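Local coordinates for hypothetical protein (Parabacteroides distasonis, PDB 4JM1) that is of unknown function, a small alpha/beta protein whose fold resembles the prodomain of alpha-lytic protease, at residues D3-T8 and G23-A28; A17-N22 and S54-V59; S42-E47 and V59-I64. One frame throughout, in Å; residues are numbered along the deposited sequence.

Interaction 1. Residues D3-T8 and G23-A28; sequences DKYIDT and GFLVIA
A chi1 of 180° sets the Y5 ring on the side of its own carbonyl carbon, with its CE2 edge against L25 of strand 24-29, whose chi1 of 173° sends its two methyl groups back to meet helix 3-9. Each methyl of L25 has its own partner. CD2 lies 3.9 Å from Y5 CE2 and close to the plane of the ring, and this position shows that the contact is made at the ring edge rather than over a face. The tyrosine and leucine side chains are roughly perpendicular to each other. The other branch, L25 CD1, sits 4.1 Å from I6 CG1 and nearly as close to I6 CD1, and here the two side chains run alongside each other in opposing senses. The fork of L25 thus straddles the consecutive residues Y5 and I6, one methyl to each, and no hydrogen bond crosses the contact. Only 114 Å² is buried between the segments, which agrees with the 9.0 Å separating I6 CA from I27 CA, the nearest pair of CA atoms.

The polar end of Y5 is satisfied elsewhere: its hydroxyl is hydrogen-bonded to OE1 of E47 on helix 38-50. Its side chain also touches F44 and A48 of that helix, and L25 packs on A48 as well, so the tyrosine reaches from its own helix to helix 38-50. The arrangement is that of an N-terminal helix packed on an inner strand of a mixed four-stranded sheet, in an alpha/beta fold like that of the alpha-lytic protease prodomain.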
# COMPACT_ATOMS: atom_id res chain seq x y z
N ASP A 3 -3.86 11.37 -2.07
CA ASP A 3 -4.81 11.09 -3.16
C ASP A 3 -4.19 11.16 -4.55
O ASP A 3 -4.49 10.33 -5.39
CB ASP A 3 -6.03 12.03 -3.14
CG ASP A 3 -7.00 11.75 -1.98
OD1 ASP A 3 -6.86 10.76 -1.24
OD2 ASP A 3 -7.96 12.55 -1.84
N LYS A 4 -3.36 12.15 -4.81
CA LYS A 4 -2.78 12.28 -6.15
C LYS A 4 -1.85 11.12 -6.46
O LYS A 4 -1.87 10.56 -7.57
CB LYS A 4 -2.11 13.63 -6.35
CG LYS A 4 -3.21 14.74 -6.35
CD LYS A 4 -2.78 16.13 -6.62
CE LYS A 4 -4.05 17.03 -6.67
NZ LYS A 4 -3.74 18.47 -6.84
N TYR A 5 -1.04 10.74 -5.48
CA TYR A 5 -0.16 9.58 -5.65
C TYR A 5 -0.96 8.29 -5.86
O TYR A 5 -0.69 7.55 -6.80
CB TYR A 5 0.82 9.46 -4.47
CG TYR A 5 1.74 8.27 -4.59
CD1 TYR A 5 2.71 8.20 -5.57
CD2 TYR A 5 1.61 7.16 -3.75
CE1 TYR A 5 3.53 7.09 -5.71
CE2 TYR A 5 2.43 6.07 -3.88
CZ TYR A 5 3.36 6.00 -4.88
OH TYR A 5 4.17 4.91 -5.01
N ILE A 6 -1.95 8.06 -5.00
CA ILE A 6 -2.79 6.87 -5.13
C ILE A 6 -3.44 6.84 -6.54
O ILE A 6 -3.49 5.79 -7.19
CB ILE A 6 -3.87 6.84 -4.02
CG1 ILE A 6 -3.19 6.48 -2.69
CG2 ILE A 6 -4.99 5.81 -4.34
CD1 ILE A 6 -4.07 6.66 -1.49
N ASP A 7 -3.96 8.00 -6.97
CA ASP A 7 -4.61 8.05 -8.29
C ASP A 7 -3.66 7.84 -9.46
O ASP A 7 -4.10 7.55 -10.58
CB ASP A 7 -5.47 9.31 -8.44
CG ASP A 7 -6.66 9.35 -7.49
OD1 ASP A 7 -7.00 8.30 -6.88
OD2 ASP A 7 -7.25 10.46 -7.35
N THR A 8 -2.36 8.00 -9.24
CA THR A 8 -1.35 7.73 -10.25
C THR A 8 -0.92 6.26 -10.29
O THR A 8 -0.66 5.73 -11.36
CB THR A 8 -0.17 8.67 -10.09
OG1 THR A 8 -0.63 10.02 -10.25
CG2 THR A 8 0.94 8.41 -11.12
N GLY A 23 -2.27 5.62 9.64
CA GLY A 23 -1.11 6.20 8.97
C GLY A 23 -0.30 5.36 8.01
O GLY A 23 0.76 5.79 7.58
N PHE A 24 -0.80 4.18 7.66
CA PHE A 24 -0.13 3.34 6.67
C PHE A 24 -0.74 3.53 5.29
O PHE A 24 -1.94 3.77 5.14
CB PHE A 24 -0.18 1.86 7.07
CG PHE A 24 0.68 1.53 8.28
CD1 PHE A 24 0.16 1.62 9.55
CD2 PHE A 24 1.98 1.16 8.13
CE1 PHE A 24 0.95 1.33 10.67
CE2 PHE A 24 2.78 0.86 9.25
CZ PHE A 24 2.26 0.93 10.50
N LEU A 25 0.11 3.37 4.29
CA LEU A 25 -0.34 3.28 2.88
C LEU A 25 -0.43 1.81 2.55
O LEU A 25 0.58 1.09 2.59
CB LEU A 25 0.63 4.00 1.94
CG LEU A 25 0.37 3.84 0.44
CD1 LEU A 25 -1.03 4.28 0.04
CD2 LEU A 25 1.45 4.63 -0.34
N VAL A 26 -1.65 1.37 2.26
CA VAL A 26 -1.95 -0.02 1.95
C VAL A 26 -2.14 -0.16 0.43
O VAL A 26 -2.92 0.61 -0.17
CB VAL A 26 -3.20 -0.52 2.67
CG1 VAL A 26 -3.48 -1.99 2.30
CG2 VAL A 26 -3.05 -0.36 4.20
N ILE A 27 -1.37 -1.08 -0.15
CA ILE A 27 -1.34 -1.30 -1.58
C ILE A 27 -1.70 -2.75 -1.88
O ILE A 27 -1.04 -3.67 -1.39
CB ILE A 27 0.03 -0.90 -2.16
CG1 ILE A 27 0.29 0.62 -1.86
CG2 ILE A 27 0.09 -1.19 -3.65
CD1 ILE A 27 1.64 1.15 -2.22
N ALA A 28 -2.74 -2.92 -2.71
CA ALA A 28 -3.25 -4.25 -3.07
C ALA A 28 -2.76 -4.61 -4.47
O ALA A 28 -2.96 -3.86 -5.42
CB ALA A 28 -4.78 -4.26 -3.01

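Interaction 2. Residues A17-N22 and S54-V59; sequences AAVTDN and SGLKGV
Strands 16-19 and 58-63 flank strand 24-29 in the mixed sheet, and this contact bridges across that middle strand at one end of the sheet, where V19 meets L56 and N22 meets K57. The apolar half is a single touch: V19 CG2 lies 4.2 Å from L56 CD2, the two side chains crossing at a slant. V19 leaves strand 16-19 with CG2 beside its own backbone N and anti to the carbonyl carbon, which makes that methyl the branch that meets L56. L25 of the intervening strand packs on V19, while L45 and A48 of helix 38-50 pack on L56, so this half runs into the helix-covered face of the sheet.

Strand 16-19 turns back antiparallel into strand 24-29 through residues 20-23, and that connection supplies the polar half. K57, its chain extended beyond CG, passes alongside the carbonyl of N22: CD comes within 3.3 Å of N22 O, and NZ donates a weak hydrogen bond to the same oxygen at 3.2 Å. Within the turn, T20 OG1 gives a short hydrogen bond of 2.6 Å to N22 OD1, with a C=O...donor angle of 153°, which ties the N22 amide back to the start of the turn. F24 O is a second acceptor near the same hydroxyl, which has a single proton to share, and the backbone of K57 bonds to that of G23.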
# COMPACT_ATOMS: atom_id res chain seq x y z
N ALA A 17 -5.31 1.06 -3.78
CA ALA A 17 -4.50 1.55 -2.66
C ALA A 17 -5.30 2.52 -1.82
O ALA A 17 -6.24 3.16 -2.30
CB ALA A 17 -3.19 2.21 -3.17
N ALA A 18 -4.89 2.67 -0.56
CA ALA A 18 -5.54 3.60 0.36
C ALA A 18 -4.64 3.90 1.53
O ALA A 18 -3.92 3.03 2.01
CB ALA A 18 -6.86 3.03 0.87
N VAL A 19 -4.68 5.14 2.00
CA VAL A 19 -4.10 5.48 3.31
C VAL A 19 -5.15 5.24 4.38
O VAL A 19 -6.31 5.62 4.25
CB VAL A 19 -3.56 6.92 3.34
CG1 VAL A 19 -3.11 7.36 4.76
CG2 VAL A 19 -2.40 7.08 2.35
N THR A 20 -4.72 4.59 5.45
CA THR A 20 -5.63 4.22 6.53
C THR A 20 -5.47 5.20 7.69
O THR A 20 -4.48 5.97 7.78
CB THR A 20 -5.38 2.75 6.96
OG1 THR A 20 -4.00 2.57 7.31
CG2 THR A 20 -5.74 1.78 5.83
N ASP A 21 -6.45 5.19 8.59
CA ASP A 21 -6.47 6.17 9.68
C ASP A 21 -5.26 6.09 10.60
O ASP A 21 -4.82 7.09 11.18
CB ASP A 21 -7.75 6.02 10.53
CG ASP A 21 -9.03 6.46 9.79
OD1 ASP A 21 -8.94 7.12 8.71
OD2 ASP A 21 -10.12 6.09 10.28
N ASN A 22 -4.67 4.90 10.69
CA ASN A 22 -3.50 4.70 11.54
C ASN A 22 -2.19 5.04 10.85
O ASN A 22 -1.12 4.80 11.41
CB ASN A 22 -3.48 3.26 12.08
CG ASN A 22 -3.30 2.21 10.99
OD1 ASN A 22 -3.19 2.53 9.81
ND2 ASN A 22 -3.30 0.94 11.39
N SER A 54 3.65 12.80 2.61
CA SER A 54 4.22 12.97 3.95
C SER A 54 3.39 12.21 4.97
O SER A 54 2.24 11.86 4.73
CB SER A 54 4.31 14.47 4.31
OG SER A 54 3.05 15.07 4.35
N GLY A 55 4.02 11.93 6.09
CA GLY A 55 3.36 11.41 7.27
C GLY A 55 3.10 9.92 7.28
O GLY A 55 2.38 9.44 8.16
N LEU A 56 3.65 9.17 6.32
CA LEU A 56 3.36 7.75 6.28
C LEU A 56 4.19 7.05 7.34
O LEU A 56 5.38 7.27 7.46
CB LEU A 56 3.70 7.15 4.93
CG LEU A 56 2.88 7.65 3.75
CD1 LEU A 56 3.39 6.97 2.47
CD2 LEU A 56 1.41 7.38 3.97
N LYS A 57 3.54 6.16 8.08
CA LYS A 57 4.25 5.25 8.99
C LYS A 57 4.91 4.10 8.25
O LYS A 57 5.85 3.50 8.75
CB LYS A 57 3.29 4.70 10.04
CG LYS A 57 2.88 5.77 11.01
CD LYS A 57 2.10 5.19 12.15
CE LYS A 57 1.68 6.29 13.09
NZ LYS A 57 0.60 5.79 13.98
N GLY A 58 4.40 3.79 7.06
CA GLY A 58 4.96 2.70 6.31
C GLY A 58 4.03 2.35 5.16
O GLY A 58 3.00 2.99 4.98
N VAL A 59 4.42 1.33 4.39
CA VAL A 59 3.60 0.71 3.36
C VAL A 59 3.34 -0.73 3.75
O VAL A 59 4.25 -1.45 4.22
CB VAL A 59 4.29 0.78 1.99
CG1 VAL A 59 3.69 -0.24 0.97
CG2 VAL A 59 4.22 2.22 1.48

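Interaction 3. Residues S42-E47 and V59-I64; sequences SQFLEE and VLIVDI. With EDO (1,2-ethanediol), chain C.
One face of the F44 ring carries a bound 1,2-ethanediol, whose C1 stands 3.9 Å above the ring plane over its centre and whose C2 lies equally near F44 CD1. The terminal methyl of I61 reaches the same ring obliquely, CD1 being 4.1 Å from F44 CD2, with the isoleucine side chain nearly perpendicular to that of the phenylalanine. The diol, probably left from the crystallisation liquor, is gripped at its other end as well: its O2 donates a hydrogen bond of 3.0 Å to E47 OE2. The other oxygen of that carboxylate is already engaged by helix 3-9.

V59 contributes the largest share, 77 Å² of its surface being covered by the helix segment. Its CG1, anti to the backbone N (chi1 162°), is 4.1 Å from F44 CB, whereas CG2 presses against the helix backbone, 3.7 Å from L45 CA, and also meets L45 CB at 3.8 Å. The L45 and V59 side chains run antiparallel alongside each other. This close fit matches the nearest pair of CA atoms, those of L45 and V59, at 5.6 Å. Across the whole contact 181 Å² is buried, and all four touching residues are buried.

The axes of helix 42-47 and strand 59-63 approach to 8.0 Å, with 135° between their N-to-C directions. F44 also packs on I27 of strand 24-29, so the helix spans two neighbouring parallel strands. This is the packing of a beta-alpha-beta crossover, with helix 38-50 linking strands 24-29 and 58-63 and lying against both.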
# COMPACT_ATOMS: atom_id res chain seq x y z
N SER A 42 9.01 -1.64 0.42
CA SER A 42 10.03 -0.62 0.62
C SER A 42 10.18 0.27 -0.61
O SER A 42 10.36 1.49 -0.50
CB SER A 42 11.38 -1.25 1.00
OG SER A 42 12.36 -0.23 1.12
N GLN A 43 10.06 -0.32 -1.80
CA GLN A 43 10.12 0.48 -3.03
C GLN A 43 8.95 1.45 -3.14
O GLN A 43 9.13 2.62 -3.52
CB GLN A 43 10.19 -0.43 -4.26
CG GLN A 43 11.48 -1.25 -4.34
CD GLN A 43 12.66 -0.41 -4.73
OE1 GLN A 43 13.50 -0.02 -3.91
NE2 GLN A 43 12.72 -0.10 -6.01
N PHE A 44 7.75 0.99 -2.81
CA PHE A 44 6.60 1.85 -2.80
C PHE A 44 6.74 2.97 -1.75
O PHE A 44 6.36 4.12 -1.99
CB PHE A 44 5.31 1.08 -2.55
CG PHE A 44 4.62 0.61 -3.79
CD1 PHE A 44 4.11 1.52 -4.70
CD2 PHE A 44 4.40 -0.74 -4.02
CE1 PHE A 44 3.45 1.11 -5.85
CE2 PHE A 44 3.72 -1.18 -5.16
CZ PHE A 44 3.25 -0.25 -6.08
N LEU A 45 7.26 2.64 -0.57
CA LEU A 45 7.42 3.68 0.46
C LEU A 45 8.36 4.77 -0.01
O LEU A 45 8.09 5.95 0.12
CB LEU A 45 7.89 3.07 1.78
CG LEU A 45 8.07 3.99 2.98
CD1 LEU A 45 6.79 4.77 3.32
CD2 LEU A 45 8.62 3.20 4.19
N GLU A 46 9.48 4.36 -0.60
CA GLU A 46 10.44 5.33 -1.13
C GLU A 46 9.81 6.19 -2.23
O GLU A 46 10.03 7.42 -2.29
CB GLU A 46 11.70 4.60 -1.65
CG GLU A 46 12.80 5.50 -2.23
CD GLU A 46 14.04 4.73 -2.73
OE1 GLU A 46 14.31 3.62 -2.20
OE2 GLU A 46 14.73 5.23 -3.65
N GLU A 47 9.07 5.57 -3.13
CA GLU A 47 8.45 6.31 -4.22
C GLU A 47 7.40 7.28 -3.72
O GLU A 47 7.35 8.41 -4.19
CB GLU A 47 7.82 5.34 -5.18
CG GLU A 47 7.29 5.99 -6.44
CD GLU A 47 6.71 4.96 -7.42
OE1 GLU A 47 5.53 4.54 -7.26
OE2 GLU A 47 7.49 4.54 -8.33
N VAL A 59 4.42 1.33 4.39
CA VAL A 59 3.60 0.71 3.36
C VAL A 59 3.34 -0.73 3.75
O VAL A 59 4.25 -1.45 4.22
CB VAL A 59 4.29 0.78 1.99
CG1 VAL A 59 3.69 -0.24 0.97
CG2 VAL A 59 4.22 2.22 1.48
N LEU A 60 2.09 -1.15 3.51
CA LEU A 60 1.64 -2.52 3.70
C LEU A 60 1.17 -3.03 2.35
O LEU A 60 0.39 -2.35 1.68
CB LEU A 60 0.51 -2.62 4.75
CG LEU A 60 0.83 -1.93 6.07
CD1 LEU A 60 -0.46 -1.88 6.92
CD2 LEU A 60 2.01 -2.60 6.81
N ILE A 61 1.62 -4.23 1.97
CA ILE A 61 1.14 -4.91 0.78
C ILE A 61 0.12 -5.96 1.17
O ILE A 61 0.33 -6.70 2.12
CB ILE A 61 2.28 -5.57 -0.03
CG1 ILE A 61 3.43 -4.57 -0.27
CG2 ILE A 61 1.72 -6.19 -1.36
CD1 ILE A 61 3.14 -3.37 -1.18
N VAL A 62 -1.01 -5.95 0.46
CA VAL A 62 -2.03 -6.97 0.61
C VAL A 62 -2.39 -7.54 -0.78
O VAL A 62 -2.04 -6.98 -1.82
CB VAL A 62 -3.32 -6.37 1.29
CG1 VAL A 62 -3.02 -5.86 2.73
CG2 VAL A 62 -4.01 -5.31 0.44
N ASP A 63 -3.04 -8.72 -0.76
CA ASP A 63 -3.50 -9.36 -2.00
C ASP A 63 -4.88 -8.81 -2.33
O ASP A 63 -5.80 -8.92 -1.52
CB ASP A 63 -3.53 -10.88 -1.81
CG ASP A 63 -3.80 -11.66 -3.10
OD1 ASP A 63 -4.27 -11.08 -4.12
OD2 ASP A 63 -3.52 -12.88 -3.09
N ILE A 64 -5.02 -8.24 -3.53
CA ILE A 64 -6.32 -7.76 -4.03
C ILE A 64 -7.43 -8.84 -3.95
O ILE A 64 -8.61 -8.52 -3.79
CB ILE A 64 -6.20 -7.24 -5.49
CG1 ILE A 64 -7.42 -6.41 -5.91
CG2 ILE A 64 -5.93 -8.41 -6.51
CD1 ILE A 64 -7.55 -5.05 -5.21
C1 EDO C . 7.14 -0.45 -7.14
O1 EDO C . 6.52 -0.74 -8.41
C2 EDO C . 7.30 1.04 -6.92
O2 EDO C . 7.96 1.62 -8.07

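Overall arrangement
From the N terminus, helix 3-9 is followed by strand 16-19 and the turn into strand 24-29, where interaction 1 closes the first loop by laying the helix against that strand. Interaction 2 starts inside this loop, at 17-22, and ends at 54-59, so the two cross along the chain. Interaction 3 opens after interaction 1 has closed; its helix lies within the span of interaction 2, which it also crosses, and both use V59. Backbone bonds V26 N to A18 O and I27 N to L60 O join three adjacent strands, while the helices of interactions 1 and 3 meet on the same side of the sheet.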